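Local coordinates for CRISPR-associated protein,CRISPR-associated endonuclease Cas9 (Corynebacterium diphtheriae, PDB 6JOO), which uses a guide RNA to recognise and cleave matching invading DNA as part of bacterial CRISPR adaptive immunity, at residues K105-L110 with S126-H131; A177-M182 with A210-E215; Q78-F83 with D232-A237; E109-Y114 with Q214-M219. All coordinates share one frame; numbering follows the deposited sequence.

Interaction 1: K105-L110 with S126-H131. With nucleotides of chain B.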
# COMPACT_ATOMS: atom_id res chain seq x y z
N LYS A 105 22.40 2.20 36.89
CA LYS A 105 23.38 2.54 37.91
C LYS A 105 24.78 2.66 37.31
O LYS A 105 25.55 3.55 37.68
CB LYS A 105 23.36 1.49 39.03
CG LYS A 105 24.64 1.40 39.84
CD LYS A 105 24.88 2.64 40.69
CE LYS A 105 26.24 2.58 41.37
NZ LYS A 105 26.53 3.83 42.13
N VAL A 106 25.12 1.77 36.37
CA VAL A 106 26.45 1.81 35.76
C VAL A 106 26.62 3.06 34.91
O VAL A 106 27.69 3.68 34.92
CB VAL A 106 26.68 0.52 34.95
CG1 VAL A 106 27.96 0.64 34.15
CG2 VAL A 106 26.74 -0.69 35.86
N ARG A 107 25.58 3.44 34.17
CA ARG A 107 25.68 4.64 33.33
C ARG A 107 25.89 5.90 34.17
O ARG A 107 26.55 6.84 33.72
CB ARG A 107 24.43 4.78 32.46
CG ARG A 107 24.35 3.79 31.32
CD ARG A 107 23.02 3.92 30.58
NE ARG A 107 22.75 5.28 30.15
CZ ARG A 107 21.65 5.66 29.51
NH1 ARG A 107 20.70 4.78 29.25
NH2 ARG A 107 21.49 6.93 29.15
N ALA A 108 25.32 5.93 35.37
CA ALA A 108 25.54 7.07 36.26
C ALA A 108 26.88 6.98 36.97
O ALA A 108 27.50 8.02 37.24
CB ALA A 108 24.41 7.16 37.29
N GLU A 109 27.34 5.77 37.28
CA GLU A 109 28.62 5.62 37.97
C GLU A 109 29.78 5.95 37.04
O GLU A 109 30.76 6.58 37.47
CB GLU A 109 28.75 4.20 38.51
CG GLU A 109 30.08 3.89 39.18
CD GLU A 109 30.33 2.40 39.31
OE1 GLU A 109 29.70 1.62 38.57
OE2 GLU A 109 31.17 2.01 40.16
N LEU A 110 29.70 5.54 35.78
CA LEU A 110 30.76 5.80 34.81
C LEU A 110 30.90 7.28 34.48
O LEU A 110 31.99 7.71 34.08
CB LEU A 110 30.50 5.01 33.53
CG LEU A 110 30.79 3.51 33.58
CD1 LEU A 110 30.28 2.81 32.33
CD2 LEU A 110 32.28 3.28 33.74
N SER A 126 31.01 -2.07 28.78
CA SER A 126 30.23 -2.90 27.87
C SER A 126 28.76 -2.93 28.28
O SER A 126 27.87 -2.93 27.42
CB SER A 126 30.80 -4.32 27.84
OG SER A 126 29.98 -5.19 27.08
N VAL A 127 28.50 -2.93 29.59
CA VAL A 127 27.12 -2.91 30.07
C VAL A 127 26.45 -1.59 29.73
O VAL A 127 25.29 -1.56 29.29
CB VAL A 127 27.09 -3.20 31.58
CG1 VAL A 127 25.74 -2.83 32.18
CG2 VAL A 127 27.41 -4.67 31.85
N ALA A 128 27.16 -0.47 29.91
CA ALA A 128 26.56 0.83 29.66
C ALA A 128 26.36 1.07 28.17
O ALA A 128 25.36 1.66 27.76
CB ALA A 128 27.41 1.94 30.27
N LEU A 129 27.31 0.61 27.34
CA LEU A 129 27.20 0.86 25.90
C LEU A 129 26.05 0.07 25.29
O LEU A 129 25.30 0.61 24.46
CB LEU A 129 28.51 0.51 25.20
CG LEU A 129 29.64 1.53 25.36
CD1 LEU A 129 30.84 1.13 24.52
CD2 LEU A 129 29.16 2.93 24.99
N ARG A 130 25.90 -1.20 25.67
CA ARG A 130 24.82 -2.01 25.09
C ARG A 130 23.45 -1.47 25.47
O ARG A 130 22.49 -1.64 24.70
CB ARG A 130 24.96 -3.47 25.52
CG ARG A 130 26.24 -4.15 25.03
CD ARG A 130 26.26 -5.61 25.44
NE ARG A 130 25.36 -6.42 24.62
CZ ARG A 130 24.91 -7.62 24.96
NH1 ARG A 130 25.25 -8.15 26.13
NH2 ARG A 130 24.10 -8.28 24.15
N HIS A 131 23.33 -0.83 26.63
CA HIS A 131 22.03 -0.31 27.05
C HIS A 131 21.66 0.94 26.28
O HIS A 131 20.52 1.08 25.81
CB HIS A 131 22.04 -0.04 28.56
CG HIS A 131 20.71 0.40 29.10
ND1 HIS A 131 20.45 1.70 29.45
CD2 HIS A 131 19.58 -0.30 29.35
CE1 HIS A 131 19.21 1.80 29.90
NE2 HIS A 131 18.65 0.60 29.85
P U B 44 14.78 -0.26 31.26
OP1 U B 44 15.83 0.71 30.86
OP2 U B 44 13.44 -0.16 30.63
O5' U B 44 15.35 -1.72 31.03
C5' U B 44 16.61 -2.09 31.57
C4' U B 44 16.85 -3.57 31.48
O4' U B 44 15.87 -4.28 32.27
C3' U B 44 16.72 -4.17 30.10
O3' U B 44 17.86 -3.97 29.30
C2' U B 44 16.45 -5.64 30.40
O2' U B 44 17.65 -6.31 30.72
C1' U B 44 15.61 -5.54 31.67
N1 U B 44 14.15 -5.66 31.41
C2 U B 44 13.67 -6.93 31.19
O2 U B 44 14.38 -7.92 31.20
N3 U B 44 12.31 -7.01 30.97
C4 U B 44 11.40 -5.97 30.94
O4 U B 44 10.21 -6.22 30.72
C5 U B 44 11.99 -4.68 31.17
C6 U B 44 13.31 -4.57 31.40
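His131 binds a phosphate of the guide RNA, and Arg107 stands behind it in the second shell; this site lies in the helical recognition lobe, within the Cas9 portion that precedes the engineered linker of this fused chain. Helix 102-110 crosses helix 118-134 here; the axes of the two short segments approach to 8.9 Å at 115°. Ala128 lies at the crossing point, with its CB 3.7 Å from Arg107 CG and 3.6 Å from Leu110 CD1. Val106 widens this apolar patch, its CG1 standing 4.1 Å from Ala128 CB, while its other methyl turns toward Val127. Beyond Ala128, the arginine chain bends at chi3, which turns NE, and NH1 lies at the edge of the imidazole. Arg107 NH1 donates to His131 ND1 (3.1 Å, N-H...N angle 156°), and each partner lies near the plane of the other group although the two planes are 50° apart. Arg107 NE has its stronger partner in Glu212, and Trp104 adds a cation-pi contact to Arg107. Because ND1 accepts, a proton on NE2 is implied, probably on a neutral ring. The chain of bonds thus runs from Arg107 through the imidazole to the backbone of the guide RNA, where His131 NE2 donates to OP1 of U44 of chain B at 3.0 Å.

Interaction 2: A177-M182 with A210-E215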
# COMPACT_ATOMS: atom_id res chain seq x y z
N ALA A 177 24.60 17.35 33.81
CA ALA A 177 23.98 16.09 34.20
C ALA A 177 23.67 15.27 32.96
O ALA A 177 23.04 15.76 32.02
CB ALA A 177 22.70 16.33 35.01
N THR A 178 24.13 14.02 32.95
CA THR A 178 23.82 13.12 31.85
C THR A 178 22.46 12.47 32.08
O THR A 178 21.89 12.52 33.17
CB THR A 178 24.90 12.04 31.71
OG1 THR A 178 24.69 11.01 32.68
CG2 THR A 178 26.28 12.65 31.92
N VAL A 179 21.93 11.87 31.01
CA VAL A 179 20.61 11.24 31.09
C VAL A 179 20.60 10.14 32.14
O VAL A 179 19.61 9.95 32.86
CB VAL A 179 20.20 10.69 29.71
CG1 VAL A 179 18.80 10.10 29.76
CG2 VAL A 179 20.28 11.79 28.65
N GLY A 180 21.71 9.42 32.28
CA GLY A 180 21.74 8.30 33.20
C GLY A 180 21.70 8.71 34.66
O GLY A 180 20.99 8.11 35.46
N GLN A 181 22.45 9.76 35.02
CA GLN A 181 22.55 10.14 36.42
C GLN A 181 21.35 10.92 36.93
O GLN A 181 21.17 11.04 38.15
CB GLN A 181 23.84 10.94 36.66
CG GLN A 181 24.06 12.08 35.69
CD GLN A 181 25.51 12.53 35.63
OE1 GLN A 181 25.83 13.61 35.14
NE2 GLN A 181 26.41 11.68 36.13
N MSE A 182 20.51 11.44 36.04
CA MSE A 182 19.25 12.06 36.47
C MSE A 182 18.27 10.98 36.90
O MSE A 182 17.65 11.06 37.96
CB MSE A 182 18.64 12.90 35.34
CG MSE A 182 19.55 13.94 34.75
SE MSE A 182 18.56 15.10 33.54
CE MSE A 182 17.23 13.83 32.91
N ALA A 210 24.80 11.15 23.03
CA ALA A 210 26.21 11.27 22.70
C ALA A 210 26.95 12.09 23.76
O ALA A 210 28.12 11.82 24.06
CB ALA A 210 26.38 11.89 21.32
N ARG A 211 26.27 13.08 24.33
CA ARG A 211 26.88 13.88 25.39
C ARG A 211 27.13 13.04 26.64
O ARG A 211 28.17 13.18 27.29
CB ARG A 211 26.00 15.09 25.71
CG ARG A 211 26.75 16.39 25.99
CD ARG A 211 25.80 17.57 26.17
NE ARG A 211 24.86 17.69 25.05
CZ ARG A 211 23.56 17.42 25.13
NH1 ARG A 211 22.79 17.56 24.06
NH2 ARG A 211 23.03 17.02 26.28
N GLU A 212 26.19 12.14 26.97
CA GLU A 212 26.40 11.24 28.09
C GLU A 212 27.57 10.30 27.83
O GLU A 212 28.39 10.05 28.72
CB GLU A 212 25.13 10.44 28.38
CG GLU A 212 25.37 9.20 29.23
CD GLU A 212 24.09 8.62 29.81
OE1 GLU A 212 23.04 9.27 29.70
OE2 GLU A 212 24.15 7.51 30.38
N ILE A 213 27.67 9.77 26.61
CA ILE A 213 28.80 8.92 26.25
C ILE A 213 30.10 9.72 26.33
O ILE A 213 31.13 9.22 26.80
CB ILE A 213 28.60 8.32 24.84
CG1 ILE A 213 27.39 7.39 24.82
CG2 ILE A 213 29.85 7.58 24.40
CD1 ILE A 213 27.30 6.53 23.57
N GLN A 214 30.07 10.98 25.88
CA GLN A 214 31.27 11.80 25.88
C GLN A 214 31.81 12.00 27.29
O GLN A 214 33.01 11.87 27.53
CB GLN A 214 30.97 13.15 25.22
CG GLN A 214 32.16 14.10 25.17
CD GLN A 214 31.81 15.41 24.52
OE1 GLN A 214 30.79 16.03 24.82
NE2 GLN A 214 32.66 15.86 23.60
N GLU A 215 30.93 12.31 28.24
CA GLU A 215 31.37 12.51 29.62
C GLU A 215 31.89 11.21 30.22
O GLU A 215 32.84 11.22 31.02
CB GLU A 215 30.24 13.08 30.47
CG GLU A 215 30.64 13.37 31.92
CD GLU A 215 31.59 14.55 32.05
OE1 GLU A 215 31.14 15.62 32.51
OE2 GLU A 215 32.77 14.41 31.68
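A capping box at the start of helix 179-184 meets a glutamate from helix 206-219, joining Thr178 and Gly180 to Glu212 in the helical recognition lobe of the Cas9 part before the engineered linker. Thr178 is the N-cap. Its backbone N donates to Gln181 OE1 at 2.8 Å, and the return bond, from Gln181 N to Thr178 OG1, is weak at 3.5 Å. The hydroxyl can face that N-H because OG1 sits in the crowded position between the backbone N and the carbonyl carbon. Thr178 CB itself lies against the other helix, 3.7 Å from Glu212 CB, and Thr178 CG2 is 4.2 Å from Glu215 CB. Thr178 and Glu212 side chains cross at about a right angle. Glu212, with CG anti to its backbone N and the chain extended beyond, reaches past the threonine to the first turn of the capped helix. There Gly180 N donates to Glu212 OE1 at 2.9 Å; the N-H...O angle of 132° makes the bond bent, and the donor stands 45° above the carboxylate plane. A carboxylate at the amino end of a helix is favourably placed for the helix dipole, which probably stabilises its negative charge. The second oxygen is held from helix 102-110: Arg107 NE makes a salt bridge with OE2, so the buried carboxylate ties three helices together. Val179 CB lies 3.2 Å from Glu212 OE1, the same oxygen that accepts from Gly180 N.

Interaction 3: Q78-F83 with D232-A237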
# COMPACT_ATOMS: atom_id res chain seq x y z
N GLN A 78 24.48 -6.85 16.94
CA GLN A 78 25.48 -7.87 16.66
C GLN A 78 26.83 -7.25 16.34
O GLN A 78 27.87 -7.76 16.77
CB GLN A 78 25.01 -8.77 15.52
CG GLN A 78 23.84 -9.66 15.88
CD GLN A 78 23.39 -10.54 14.72
OE1 GLN A 78 23.79 -10.32 13.58
NE2 GLN A 78 22.56 -11.53 15.01
N GLN A 79 26.83 -6.14 15.59
CA GLN A 79 28.08 -5.45 15.28
C GLN A 79 28.67 -4.79 16.52
O GLN A 79 29.90 -4.72 16.65
CB GLN A 79 27.86 -4.42 14.18
CG GLN A 79 27.54 -5.02 12.81
CD GLN A 79 28.66 -5.90 12.29
OE1 GLN A 79 28.63 -7.12 12.45
NE2 GLN A 79 29.65 -5.28 11.65
N LEU A 80 27.83 -4.30 17.43
CA LEU A 80 28.33 -3.67 18.65
C LEU A 80 28.97 -4.69 19.58
O LEU A 80 29.97 -4.40 20.24
CB LEU A 80 27.19 -2.93 19.35
CG LEU A 80 27.53 -2.28 20.69
CD1 LEU A 80 28.56 -1.19 20.52
CD2 LEU A 80 26.26 -1.73 21.34
N ASP A 81 28.40 -5.90 19.64
CA ASP A 81 29.00 -6.95 20.45
C ASP A 81 30.35 -7.38 19.89
O ASP A 81 31.30 -7.64 20.65
CB ASP A 81 28.06 -8.15 20.56
CG ASP A 81 26.84 -7.86 21.43
OD1 ASP A 81 26.65 -6.69 21.84
OD2 ASP A 81 26.08 -8.81 21.71
N LYS A 82 30.47 -7.45 18.56
CA LYS A 82 31.76 -7.79 17.95
C LYS A 82 32.77 -6.67 18.14
O LYS A 82 33.97 -6.93 18.28
CB LYS A 82 31.57 -8.09 16.47
N PHE A 83 32.31 -5.41 18.15
CA PHE A 83 33.20 -4.29 18.43
C PHE A 83 33.64 -4.29 19.89
O PHE A 83 34.78 -3.94 20.20
CB PHE A 83 32.50 -2.98 18.09
CG PHE A 83 33.24 -1.75 18.55
CD1 PHE A 83 34.28 -1.23 17.80
CD2 PHE A 83 32.89 -1.12 19.74
CE1 PHE A 83 34.96 -0.11 18.23
CE2 PHE A 83 33.57 0.01 20.16
CZ PHE A 83 34.60 0.51 19.41
N ASP A 232 30.41 5.67 16.14
CA ASP A 232 30.15 5.05 14.84
C ASP A 232 29.28 3.81 14.98
O ASP A 232 28.45 3.53 14.11
CB ASP A 232 31.47 4.70 14.15
CG ASP A 232 32.36 5.90 13.94
OD1 ASP A 232 31.83 7.03 13.90
OD2 ASP A 232 33.59 5.72 13.83
N VAL A 233 29.44 3.07 16.07
CA VAL A 233 28.76 1.79 16.24
C VAL A 233 27.43 1.95 16.96
O VAL A 233 26.42 1.37 16.55
CB VAL A 233 29.68 0.80 16.97
CG1 VAL A 233 29.06 -0.58 17.00
CG2 VAL A 233 31.05 0.77 16.31
N VAL A 234 27.42 2.72 18.05
CA VAL A 234 26.20 2.89 18.83
C VAL A 234 25.11 3.56 17.99
O VAL A 234 23.96 3.12 17.97
CB VAL A 234 26.49 3.68 20.11
CG1 VAL A 234 25.21 4.08 20.82
CG2 VAL A 234 27.38 2.86 21.04
N PHE A 235 25.48 4.61 17.25
CA PHE A 235 24.52 5.37 16.47
C PHE A 235 24.56 5.03 14.99
O PHE A 235 24.19 5.86 14.15
CB PHE A 235 24.75 6.87 16.69
CG PHE A 235 24.66 7.29 18.13
CD1 PHE A 235 23.46 7.73 18.66
CD2 PHE A 235 25.77 7.24 18.95
CE1 PHE A 235 23.37 8.12 19.99
CE2 PHE A 235 25.70 7.63 20.28
CZ PHE A 235 24.49 8.07 20.80
N ALA A 236 24.99 3.82 14.64
CA ALA A 236 25.00 3.41 13.25
C ALA A 236 23.58 3.35 12.70
O ALA A 236 22.63 3.01 13.41
CB ALA A 236 25.67 2.04 13.09
N ALA A 237 23.43 3.70 11.42
CA ALA A 237 22.12 3.69 10.78
C ALA A 237 22.31 3.81 9.28
O ALA A 237 23.21 4.51 8.82
CB ALA A 237 21.22 4.82 11.29
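Val233 packs between Leu80 and Phe83, joining the last turn of helix 224-234 to the bridge helix, the long helix 56-86 that links the lobes of Cas9; both lie in the Cas9 part before the engineered linker. The tight part is wholly apolar. The two methyls of Val233 diverge, CG1 to Leu80 and CG2 to Phe83. Val233 CG1 is 3.6 Å from Leu80 CA and equally close to Leu80 CD1. The other methyl, CG2, stands over one face of the Phe83 ring, 4.0 Å above its plane and offset toward the rim. Its distance to the ring centroid is 4.2 Å, 16° off the normal, which makes a CH-pi contact. Leu80 CD1 continues the patch less closely to Val234 CG2 at 4.3 Å.

The looser side is at Gln79. Its CB starts out toward Val233, but the bent chain leads the amide away, and this exposed residue touches Val233 mainly through its backbone O. Just beyond, Gln78 and Ala237 each pack on a phosphate of the bound RNA. No hydrogen bond joins the two segments, so shape and the burial of methyl groups and an aromatic face must supply their mutual attraction.

Interaction 4: E109-Y114 with Q214-M219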
# COMPACT_ATOMS: atom_id res chain seq x y z
N GLU A 109 27.34 5.77 37.28
CA GLU A 109 28.62 5.62 37.97
C GLU A 109 29.78 5.95 37.04
O GLU A 109 30.76 6.58 37.47
CB GLU A 109 28.75 4.20 38.51
CG GLU A 109 30.08 3.89 39.18
CD GLU A 109 30.33 2.40 39.31
OE1 GLU A 109 29.70 1.62 38.57
OE2 GLU A 109 31.17 2.01 40.16
N LEU A 110 29.70 5.54 35.78
CA LEU A 110 30.76 5.80 34.81
C LEU A 110 30.90 7.28 34.48
O LEU A 110 31.99 7.71 34.08
CB LEU A 110 30.50 5.01 33.53
CG LEU A 110 30.79 3.51 33.58
CD1 LEU A 110 30.28 2.81 32.33
CD2 LEU A 110 32.28 3.28 33.74
N ALA A 111 29.84 8.07 34.63
CA ALA A 111 29.87 9.48 34.31
C ALA A 111 30.27 10.35 35.49
O ALA A 111 30.16 11.58 35.41
CB ALA A 111 28.51 9.93 33.78
N ALA A 112 30.74 9.75 36.58
CA ALA A 112 31.09 10.49 37.79
C ALA A 112 32.56 10.36 38.16
O ALA A 112 33.23 11.38 38.36
CB ALA A 112 30.21 10.03 38.96
N SER A 113 33.07 9.14 38.27
CA SER A 113 34.43 8.93 38.74
C SER A 113 35.11 7.83 37.92
O SER A 113 34.45 7.04 37.24
CB SER A 113 34.46 8.56 40.23
OG SER A 113 33.73 7.37 40.47
N TYR A 114 36.43 7.81 38.01
CA TYR A 114 37.23 6.79 37.36
C TYR A 114 37.01 5.44 38.03
O TYR A 114 36.75 5.35 39.23
CB TYR A 114 38.71 7.18 37.42
CG TYR A 114 39.63 6.43 36.48
CD1 TYR A 114 40.22 5.23 36.85
CD2 TYR A 114 39.94 6.94 35.22
CE1 TYR A 114 41.07 4.55 35.99
CE2 TYR A 114 40.79 6.28 34.36
CZ TYR A 114 41.35 5.08 34.75
OH TYR A 114 42.19 4.41 33.90
N GLN A 214 30.07 10.98 25.88
CA GLN A 214 31.27 11.80 25.88
C GLN A 214 31.81 12.00 27.29
O GLN A 214 33.01 11.87 27.53
CB GLN A 214 30.97 13.15 25.22
CG GLN A 214 32.16 14.10 25.17
CD GLN A 214 31.81 15.41 24.52
OE1 GLN A 214 30.79 16.03 24.82
NE2 GLN A 214 32.66 15.86 23.60
N GLU A 215 30.93 12.31 28.24
CA GLU A 215 31.37 12.51 29.62
C GLU A 215 31.89 11.21 30.22
O GLU A 215 32.84 11.22 31.02
CB GLU A 215 30.24 13.08 30.47
CG GLU A 215 30.64 13.37 31.92
CD GLU A 215 31.59 14.55 32.05
OE1 GLU A 215 31.14 15.62 32.51
OE2 GLU A 215 32.77 14.41 31.68
N ILE A 216 31.28 10.07 29.86
CA ILE A 216 31.79 8.78 30.32
C ILE A 216 33.20 8.56 29.79
O ILE A 216 34.07 8.01 30.49
CB ILE A 216 30.84 7.65 29.90
CG1 ILE A 216 29.53 7.74 30.70
CG2 ILE A 216 31.49 6.29 30.08
CD1 ILE A 216 28.56 6.61 30.42
N CYS A 217 33.47 9.00 28.56
CA CYS A 217 34.80 8.85 27.99
C CYS A 217 35.81 9.74 28.70
O CYS A 217 36.98 9.36 28.85
CB CYS A 217 34.77 9.16 26.49
SG CYS A 217 33.82 7.97 25.51
N ARG A 218 35.39 10.93 29.13
CA ARG A 218 36.31 11.83 29.82
C ARG A 218 36.67 11.29 31.20
O ARG A 218 37.80 11.46 31.67
CB ARG A 218 35.70 13.22 29.94
CG ARG A 218 36.64 14.26 30.54
CD ARG A 218 35.99 15.63 30.61
NE ARG A 218 34.89 15.67 31.56
CZ ARG A 218 35.03 15.95 32.85
NH1 ARG A 218 36.23 16.22 33.35
NH2 ARG A 218 33.97 15.96 33.65
N MSE A 219 35.72 10.64 31.87
CA MSE A 219 35.94 10.12 33.21
C MSE A 219 36.82 8.87 33.21
O MSE A 219 37.52 8.60 34.18
CB MSE A 219 34.61 9.80 33.89
CG MSE A 219 33.78 11.03 34.23
SE MSE A 219 34.66 12.20 35.52
CE MSE A 219 33.21 13.49 35.77
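Glu215 OE1 accepts a nearly straight hydrogen bond from Arg218 NH2 (3.1 Å, 172°), one turn on in the same helix and part of a salt bridge, while Glu215 CG rests 4.0 Å from Ala111 O across the contact. Glu215 OE1 lies in the guanidinium plane, while NH2 meets it on the syn side, 33° out of the carboxylate plane. Beside this pair, Ile216 faces the end of helix 102-110: its CG2 is 3.8 Å from Leu110 CB and its CG1 is 3.9 Å from Ala111 CB. Met219, modelled as selenomethionine, contributes the largest buried area. The bend at chi2 (-63°) turns its SE back toward the loop. Met219 SE comes to 3.3 Å from Ala112 O, CB approaches Leu110 O, and CE touches both Ala111 O and Ala112 O. Met219 O lies 3.1 Å from Tyr114 CD2, oblique to the ring. Weak hydrogen bonds from Gln220 NE2 to Leu110 O and Ser113 O bring the residue after the helix into the same seam. The interface is partly buried, apolar at Leu110 and exposed at Tyr114. It is a helix-to-loop junction of the largely helical recognition lobe, in the Cas9 part before the engineered linker: the turn leaving helix 102-110 packs across the carboxyl-terminal end of helix 206-219.

All four contacts lie on the same side of the chain's centre, in the helical region around the bridge helix. Interactions 1, 2 and 4 cluster with centres 9 to 10 Å apart; interaction 3 is 16 to 20 Å from them. Interactions 1 and 4 share helix 102-110, and interactions 2 and 4 share helix 206-219. Along the chain, interaction 1 closes before interaction 2 opens; interaction 4 starts with interaction 1 and ends with interaction 2, and these three are nested inside the loop closed by interaction 3. Salt bridges join interaction 1 to interaction 2 and, through Arg130 and Asp81, to interaction 3. The RNA-facing His131 is thereby tied into one continuous helical assembly on the bridge helix.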